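Local structure of SWD1-like protein (Myceliophthora thermophila, 6E29) at residues N69-S74 / L83-G88; P110-E115 / A125-E130. The protein probably serves as the Swd1 (Cps50) subunit of COMPASS, a histone H3 methyltransferase complex, and is represented here by its beta-propeller domain. One frame throughout, in Å; residues are numbered along the deposited sequence.

Contact 1 (N69-S74 / L83-G88); sequences NITSLS and LSACQG
The carbonyl oxygen of Leu83 is gripped by two donors: Ser74 N, 2.9 Å from Leu83 O and in the carbonyl plane, and a water that donates to it. The CA-H of Leu73 adds a weaker contact to the same oxygen. That water also accepts from Ser72 OG, which in turn receives Ala114 N, so one small serine hydroxyl links its own strand, a bound water and the neighbouring sheet. Leu83 N returns an almost straight bond to Ser74 O (2.8 Å, 176°), completing the regular antiparallel pair. Farther along, a classic beta bulge breaks the register, with Thr71 and Ser72 both facing Ala85. Thr71 N donates to Ala85 O at 2.8 Å, whereas Ala85 N reaches Ser72 O at a longer 3.1 Å. Alanine suits this place because its single methyl, Ala85 CB, sits against both Ser72 OG, at 3.5 Å, and Thr71 OG1. With chi1 at 51°, Thr71 OG1 lies between its own N and carbonyl carbon and bonds to Val111 O; the methyl CG2 then packs 3.5 Å from Gln87 CG. At the strand end Gln87 N donates to Asn69 O, and the Gln87 side chain, extended beyond CG, brings its amide carbon CD to 3.6 Å from Asn69 CB. On the face bearing Leu73 and Ser84, Leu73 CD2 rests against Ser84 CB, while the buried Ser84 hydroxyl bonds to His66 and Trp94, the histidine-serine-tryptophan network familiar from WD40 blades. This hairpin contributes strands 70-75 and 81-86 to a four-stranded blade: strand 90-95 flanks it within the sheet, Ile70, Leu73 and Ser84 pack on Val49 of strand 48-53, and the opposite face, with Leu83 and Ala85, meets strand 111-117.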
ATOM      1  N   ASN B  69      -3.987   6.087  14.778  1.00 37.27           N
ATOM      2  CA  ASN B  69      -4.059   6.442  13.366  1.00 33.63           C
ATOM      3  C   ASN B  69      -4.256   5.217  12.491  1.00 36.38           C
ATOM      4  O   ASN B  69      -3.483   4.257  12.555  1.00 40.17           O
ATOM      5  CB  ASN B  69      -2.786   7.157  12.900  1.00 36.57           C
ATOM      6  CG  ASN B  69      -2.464   8.386  13.722  1.00 47.12           C
ATOM      7  OD1 ASN B  69      -2.743   8.441  14.915  1.00 47.17           O
ATOM      8  ND2 ASN B  69      -1.851   9.373  13.087  1.00 47.02           N
ATOM      9  N   ILE B  70      -5.276   5.267  11.642  1.00 40.19           N
ATOM     10  CA  ILE B  70      -5.400   4.251  10.616  1.00 35.16           C
ATOM     11  C   ILE B  70      -4.239   4.397   9.638  1.00 35.84           C
ATOM     12  O   ILE B  70      -3.898   5.505   9.195  1.00 34.02           O
ATOM     13  CB  ILE B  70      -6.748   4.355   9.892  1.00 29.88           C
ATOM     14  CG1 ILE B  70      -7.887   4.300  10.927  1.00 32.11           C
ATOM     15  CG2 ILE B  70      -6.833   3.263   8.819  1.00 30.38           C
ATOM     16  CD1 ILE B  70      -7.914   2.925  11.656  1.00 42.04           C
ATOM     17  N   THR B  71      -3.624   3.272   9.294  1.00 30.39           N
ATOM     18  CA  THR B  71      -2.518   3.238   8.355  1.00 27.56           C
ATOM     19  C   THR B  71      -2.830   2.568   7.027  1.00 32.13           C
ATOM     20  O   THR B  71      -2.121   2.840   6.055  1.00 28.98           O
ATOM     21  CB  THR B  71      -1.320   2.508   8.974  1.00 35.25           C
ATOM     22  OG1 THR B  71      -1.780   1.251   9.478  1.00 33.04           O
ATOM     23  CG2 THR B  71      -0.728   3.333  10.158  1.00 29.87           C
ATOM     24  N   SER B  72      -3.855   1.710   6.937  1.00 25.84           N
ATOM     25  CA  SER B  72      -4.209   1.140   5.641  1.00 23.67           C
ATOM     26  C   SER B  72      -5.631   0.623   5.640  1.00 24.75           C
ATOM     27  O   SER B  72      -6.246   0.388   6.694  1.00 28.38           O
ATOM     28  CB  SER B  72      -3.260   0.007   5.203  1.00 30.26           C
ATOM     29  OG  SER B  72      -3.492  -1.182   5.956  1.00 31.36           O
ATOM     30  N   LEU B  73      -6.158   0.532   4.420  1.00 26.50           N
ATOM     31  CA  LEU B  73      -7.505   0.051   4.144  1.00 24.99           C
ATOM     32  C   LEU B  73      -7.451  -0.795   2.900  1.00 29.91           C
ATOM     33  O   LEU B  73      -6.847  -0.385   1.914  1.00 34.64           O
ATOM     34  CB  LEU B  73      -8.490   1.206   3.861  1.00 25.18           C
ATOM     35  CG  LEU B  73      -8.633   2.220   4.964  1.00 26.01           C
ATOM     36  CD1 LEU B  73      -9.176   3.558   4.361  1.00 33.28           C
ATOM     37  CD2 LEU B  73      -9.602   1.679   6.060  1.00 29.32           C
ATOM     38  N   SER B  74      -8.137  -1.934   2.933  1.00 28.15           N
ATOM     39  CA  SER B  74      -8.106  -2.904   1.854  1.00 25.22           C
ATOM     40  C   SER B  74      -9.477  -3.542   1.739  1.00 30.83           C
ATOM     41  O   SER B  74      -9.975  -4.109   2.718  1.00 30.61           O
ATOM     42  CB  SER B  74      -7.035  -3.971   2.163  1.00 32.91           C
ATOM     43  OG  SER B  74      -7.056  -5.036   1.242  1.00 30.99           O
ATOM     44  N   LEU B  83     -10.689  -4.390   5.359  1.00 31.61           N
ATOM     45  CA  LEU B  83      -9.641  -4.667   6.315  1.00 31.60           C
ATOM     46  C   LEU B  83      -8.941  -3.352   6.650  1.00 38.99           C
ATOM     47  O   LEU B  83      -8.470  -2.650   5.756  1.00 34.86           O
ATOM     48  CB  LEU B  83      -8.670  -5.665   5.703  1.00 30.79           C
ATOM     49  CG  LEU B  83      -7.621  -6.208   6.645  1.00 33.89           C
ATOM     50  CD1 LEU B  83      -8.226  -7.288   7.511  1.00 33.49           C
ATOM     51  CD2 LEU B  83      -6.452  -6.757   5.786  1.00 33.93           C
ATOM     52  N   SER B  84      -8.922  -2.995   7.920  1.00 31.81           N
ATOM     53  CA  SER B  84      -8.280  -1.760   8.361  1.00 37.38           C
ATOM     54  C   SER B  84      -7.140  -2.058   9.333  1.00 33.23           C
ATOM     55  O   SER B  84      -7.207  -2.997  10.133  1.00 32.75           O
ATOM     56  CB  SER B  84      -9.306  -0.806   9.026  1.00 32.02           C
ATOM     57  OG  SER B  84     -10.020  -1.467  10.102  1.00 34.68           O
ATOM     58  N   ALA B  85      -6.110  -1.229   9.300  1.00 29.88           N
ATOM     59  CA  ALA B  85      -4.967  -1.429  10.175  1.00 30.53           C
ATOM     60  C   ALA B  85      -4.606  -0.101  10.818  1.00 33.09           C
ATOM     61  O   ALA B  85      -4.883   0.946  10.243  1.00 36.50           O
ATOM     62  CB  ALA B  85      -3.770  -1.964   9.380  1.00 28.68           C
ATOM     63  N   CYS B  86      -3.962  -0.127  11.991  1.00 33.58           N
ATOM     64  CA  CYS B  86      -3.659   1.126  12.675  1.00 40.91           C
ATOM     65  C   CYS B  86      -2.261   1.105  13.267  1.00 43.66           C
ATOM     66  O   CYS B  86      -1.609   0.068  13.345  1.00 33.74           O
ATOM     67  CB  CYS B  86      -4.684   1.433  13.785  1.00 42.08           C
ATOM     68  SG  CYS B  86      -4.623   0.356  15.219  1.00 40.44           S
ATOM     69  N   GLN B  87      -1.819   2.277  13.727  1.00 38.68           N
ATOM     70  CA  GLN B  87      -0.567   2.371  14.464  1.00 46.20           C
ATOM     71  C   GLN B  87      -0.663   1.758  15.842  1.00 50.19           C
ATOM     72  O   GLN B  87       0.377   1.567  16.485  1.00 48.95           O
ATOM     73  CB  GLN B  87      -0.135   3.828  14.604  1.00 40.44           C
ATOM     74  CG  GLN B  87       0.339   4.443  13.318  1.00 43.85           C
ATOM     75  CD  GLN B  87       0.586   5.936  13.422  1.00 59.93           C
ATOM     76  OE1 GLN B  87       0.218   6.585  14.415  1.00 60.45           O
ATOM     77  NE2 GLN B  87       1.218   6.498  12.391  1.00 58.21           N
ATOM     78  N   GLY B  88      -1.878   1.487  16.316  1.00 49.32           N
ATOM     79  CA  GLY B  88      -2.069   0.885  17.620  1.00 52.76           C
ATOM     80  C   GLY B  88      -2.006  -0.626  17.593  1.00 50.76           C
ATOM     81  O   GLY B  88      -2.578  -1.268  18.481  1.00 54.10           O
TER
HETATM   82  O   HOH W   1      -5.710  -2.756   5.798  1.00 30.77           O

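Contact 2 (P110-E115 / A125-E130); sequences PVYGAE and AAALFE
Ala114 CB and Ala126 CB meet 3.9 Å apart in the tightly packed part of this hairpin, where the backbones come closest, their CA atoms 4.1 Å from each other. Small methyls suit that spacing, and larger branches fill the same face beyond them: Val111 CG2 touches Leu128 CD2 at 3.8 Å, and Val111 CG1 leans on Ala126 CB. Paired backbone bonds between Glu115 and Ala125 hold one end, and Ala127 N donates to Gly113 O. A classic bulge follows, in which Tyr112 and Gly113 both face Ala127; the Tyr112 N bond to Ala127 O is weak, bent to 129°. At the other end Phe129 N donates to Pro110 O at 2.8 Å and Pro110 CB packs on Phe129 CB, so the backbone is pinned there while the rings beyond it form the looser, solvent side. Tyr112 and Phe129 lie obliquely, ring planes 82° apart, with Phe129 CB over the rim of one tyrosine face. Tyr112 OH meets the phenylalanine at its edge, 3.2 Å from Phe129 CD1. A water in the tyrosine plane is 2.7 Å from Tyr112 OH and accepts from Glu130 N. Glu130 CG lies over the centre of one Phe129 face, 3.6 Å above its plane. Together these strands form a bulged beta hairpin, the first two strands of a four-stranded antiparallel blade of the WD40-type beta-propeller.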
ATOM      1  N   PRO B 110       3.241  -1.453  15.593  1.00 56.93           N
ATOM      2  CA  PRO B 110       2.422  -0.726  14.612  1.00 37.65           C
ATOM      3  C   PRO B 110       2.406  -1.433  13.262  1.00 42.45           C
ATOM      4  O   PRO B 110       3.400  -2.025  12.827  1.00 36.07           O
ATOM      5  CB  PRO B 110       3.120   0.639  14.499  1.00 39.06           C
ATOM      6  CG  PRO B 110       3.855   0.794  15.837  1.00 40.74           C
ATOM      7  CD  PRO B 110       4.269  -0.601  16.231  1.00 53.37           C
ATOM      8  N   VAL B 111       1.280  -1.318  12.566  1.00 35.15           N
ATOM      9  CA  VAL B 111       1.105  -1.968  11.271  1.00 33.78           C
ATOM     10  C   VAL B 111       1.382  -0.928  10.191  1.00 39.80           C
ATOM     11  O   VAL B 111       0.693   0.097  10.125  1.00 31.12           O
ATOM     12  CB  VAL B 111      -0.302  -2.585  11.137  1.00 35.42           C
ATOM     13  CG1 VAL B 111      -0.424  -3.435   9.860  1.00 30.20           C
ATOM     14  CG2 VAL B 111      -0.686  -3.446  12.403  1.00 33.69           C
ATOM     15  N   TYR B 112       2.437  -1.142   9.390  1.00 28.39           N
ATOM     16  CA  TYR B 112       2.641  -0.287   8.215  1.00 31.43           C
ATOM     17  C   TYR B 112       1.446  -0.385   7.257  1.00 37.62           C
ATOM     18  O   TYR B 112       1.018   0.600   6.657  1.00 29.07           O
ATOM     19  CB  TYR B 112       3.899  -0.713   7.461  1.00 22.89           C
ATOM     20  CG  TYR B 112       5.254  -0.342   8.036  1.00 26.49           C
ATOM     21  CD1 TYR B 112       5.619   1.000   8.237  1.00 32.35           C
ATOM     22  CD2 TYR B 112       6.222  -1.345   8.250  1.00 27.63           C
ATOM     23  CE1 TYR B 112       6.887   1.330   8.689  1.00 37.42           C
ATOM     24  CE2 TYR B 112       7.480  -1.027   8.716  1.00 34.58           C
ATOM     25  CZ  TYR B 112       7.813   0.310   8.912  1.00 31.09           C
ATOM     26  OH  TYR B 112       9.052   0.642   9.379  1.00 35.02           O
ATOM     27  N   GLY B 113       0.937  -1.589   7.055  1.00 26.32           N
ATOM     28  CA  GLY B 113      -0.197  -1.784   6.191  1.00 33.99           C
ATOM     29  C   GLY B 113      -0.539  -3.252   6.111  1.00 29.80           C
ATOM     30  O   GLY B 113       0.299  -4.149   6.338  1.00 28.96           O
ATOM     31  N   ALA B 114      -1.800  -3.529   5.849  1.00 25.55           N
ATOM     32  CA  ALA B 114      -2.268  -4.908   5.703  1.00 32.96           C
ATOM     33  C   ALA B 114      -3.141  -5.017   4.455  1.00 24.62           C
ATOM     34  O   ALA B 114      -3.955  -4.129   4.180  1.00 28.34           O
ATOM     35  CB  ALA B 114      -3.053  -5.400   6.954  1.00 32.82           C
ATOM     36  N   GLU B 115      -2.942  -6.095   3.682  1.00 29.12           N
ATOM     37  CA  GLU B 115      -3.624  -6.277   2.406  1.00 25.99           C
ATOM     38  C   GLU B 115      -4.387  -7.583   2.417  1.00 38.21           C
ATOM     39  O   GLU B 115      -3.850  -8.609   2.851  1.00 32.92           O
ATOM     40  CB  GLU B 115      -2.672  -6.318   1.229  1.00 30.33           C
ATOM     41  CG  GLU B 115      -2.130  -4.948   0.848  1.00 34.78           C
ATOM     42  CD  GLU B 115      -3.123  -4.176   0.003  1.00 48.44           C
ATOM     43  OE1 GLU B 115      -3.475  -4.681  -1.080  1.00 46.37           O
ATOM     44  OE2 GLU B 115      -3.575  -3.086   0.435  1.00 43.60           O
ATOM     45  N   ALA B 125      -1.968 -10.243   4.505  1.00 28.93           N
ATOM     46  CA  ALA B 125      -0.547 -10.049   4.770  1.00 31.57           C
ATOM     47  C   ALA B 125      -0.299  -8.661   5.337  1.00 26.42           C
ATOM     48  O   ALA B 125      -0.857  -7.659   4.852  1.00 31.62           O
ATOM     49  CB  ALA B 125       0.296 -10.251   3.515  1.00 31.63           C
ATOM     50  N   ALA B 126       0.574  -8.580   6.338  1.00 27.36           N
ATOM     51  CA  ALA B 126       0.851  -7.280   6.955  1.00 26.37           C
ATOM     52  C   ALA B 126       2.353  -7.033   7.091  1.00 41.40           C
ATOM     53  O   ALA B 126       3.143  -7.960   7.273  1.00 29.11           O
ATOM     54  CB  ALA B 126       0.165  -7.191   8.315  1.00 28.16           C
ATOM     55  N   ALA B 127       2.746  -5.778   6.981  1.00 25.31           N
ATOM     56  CA  ALA B 127       4.114  -5.370   7.301  1.00 31.01           C
ATOM     57  C   ALA B 127       4.072  -4.588   8.615  1.00 36.44           C
ATOM     58  O   ALA B 127       3.175  -3.766   8.827  1.00 30.24           O
ATOM     59  CB  ALA B 127       4.714  -4.537   6.152  1.00 23.21           C
ATOM     60  N   LEU B 128       5.022  -4.853   9.510  1.00 26.68           N
ATOM     61  CA  LEU B 128       5.012  -4.319  10.867  1.00 28.29           C
ATOM     62  C   LEU B 128       6.245  -3.467  11.133  1.00 38.84           C
ATOM     63  O   LEU B 128       7.354  -3.808  10.696  1.00 34.79           O
ATOM     64  CB  LEU B 128       4.986  -5.451  11.862  1.00 32.65           C
ATOM     65  CG  LEU B 128       3.747  -6.307  11.708  1.00 35.00           C
ATOM     66  CD1 LEU B 128       3.890  -7.468  12.657  1.00 49.92           C
ATOM     67  CD2 LEU B 128       2.516  -5.423  12.056  1.00 42.08           C
ATOM     68  N   PHE B 129       6.047  -2.364  11.866  1.00 35.76           N
ATOM     69  CA  PHE B 129       7.153  -1.498  12.229  1.00 35.39           C
ATOM     70  C   PHE B 129       8.164  -2.267  13.102  1.00 51.56           C
ATOM     71  O   PHE B 129       7.827  -2.796  14.172  1.00 38.24           O
ATOM     72  CB  PHE B 129       6.621  -0.249  12.935  1.00 43.60           C
ATOM     73  CG  PHE B 129       7.697   0.715  13.377  1.00 42.44           C
ATOM     74  CD1 PHE B 129       8.472   1.393  12.441  1.00 49.19           C
ATOM     75  CD2 PHE B 129       7.919   0.947  14.717  1.00 45.40           C
ATOM     76  CE1 PHE B 129       9.468   2.276  12.848  1.00 51.66           C
ATOM     77  CE2 PHE B 129       8.917   1.838  15.140  1.00 57.42           C
ATOM     78  CZ  PHE B 129       9.698   2.491  14.202  1.00 47.78           C
ATOM     79  N   GLU B 130       9.404  -2.349  12.629  1.00 39.67           N
ATOM     80  CA  GLU B 130      10.482  -2.978  13.389  1.00 47.58           C
ATOM     81  C   GLU B 130      10.099  -4.384  13.848  1.00 42.07           C
ATOM     82  O   GLU B 130      10.513  -4.827  14.919  1.00 41.35           O
ATOM     83  CB  GLU B 130      10.887  -2.116  14.592  1.00 46.97           C
ATOM     84  CG  GLU B 130      11.408  -0.732  14.199  1.00 49.75           C
ATOM     85  CD  GLU B 130      11.954   0.106  15.366  1.00 72.08           C
ATOM     86  OE1 GLU B 130      11.607  -0.146  16.558  1.00 63.53           O
ATOM     87  OE2 GLU B 130      12.763   1.021  15.058  1.00 52.41           O
TER
HETATM   88  O   HOH W   2      10.534  -1.328  10.392  1.00 33.87           O

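In the fold
Strand 19-23 at the N terminus joins the sheet of the last blade, with strands 317-322, 328-333 and 339-343, and so closes the propeller ring; the chain then builds the blade that runs from strand 28-33 to strand 58-64. Contact 1 next closes the hairpin of strands 70-75 and 81-86. After strands 90-95 and 100-106 complete that sheet, contact 2 closes the hairpin of 111-117 and 123-128. The two loops lie in series, neither nested nor crossed, yet their centres are only about 9 Å apart. Adjacent blades are tied at this seam by the hydroxyls of 69-74 and a backbone hydrogen bond between Cys86 and Val111, with Gln87 O packing on Pro110 CB at 3.5 Å.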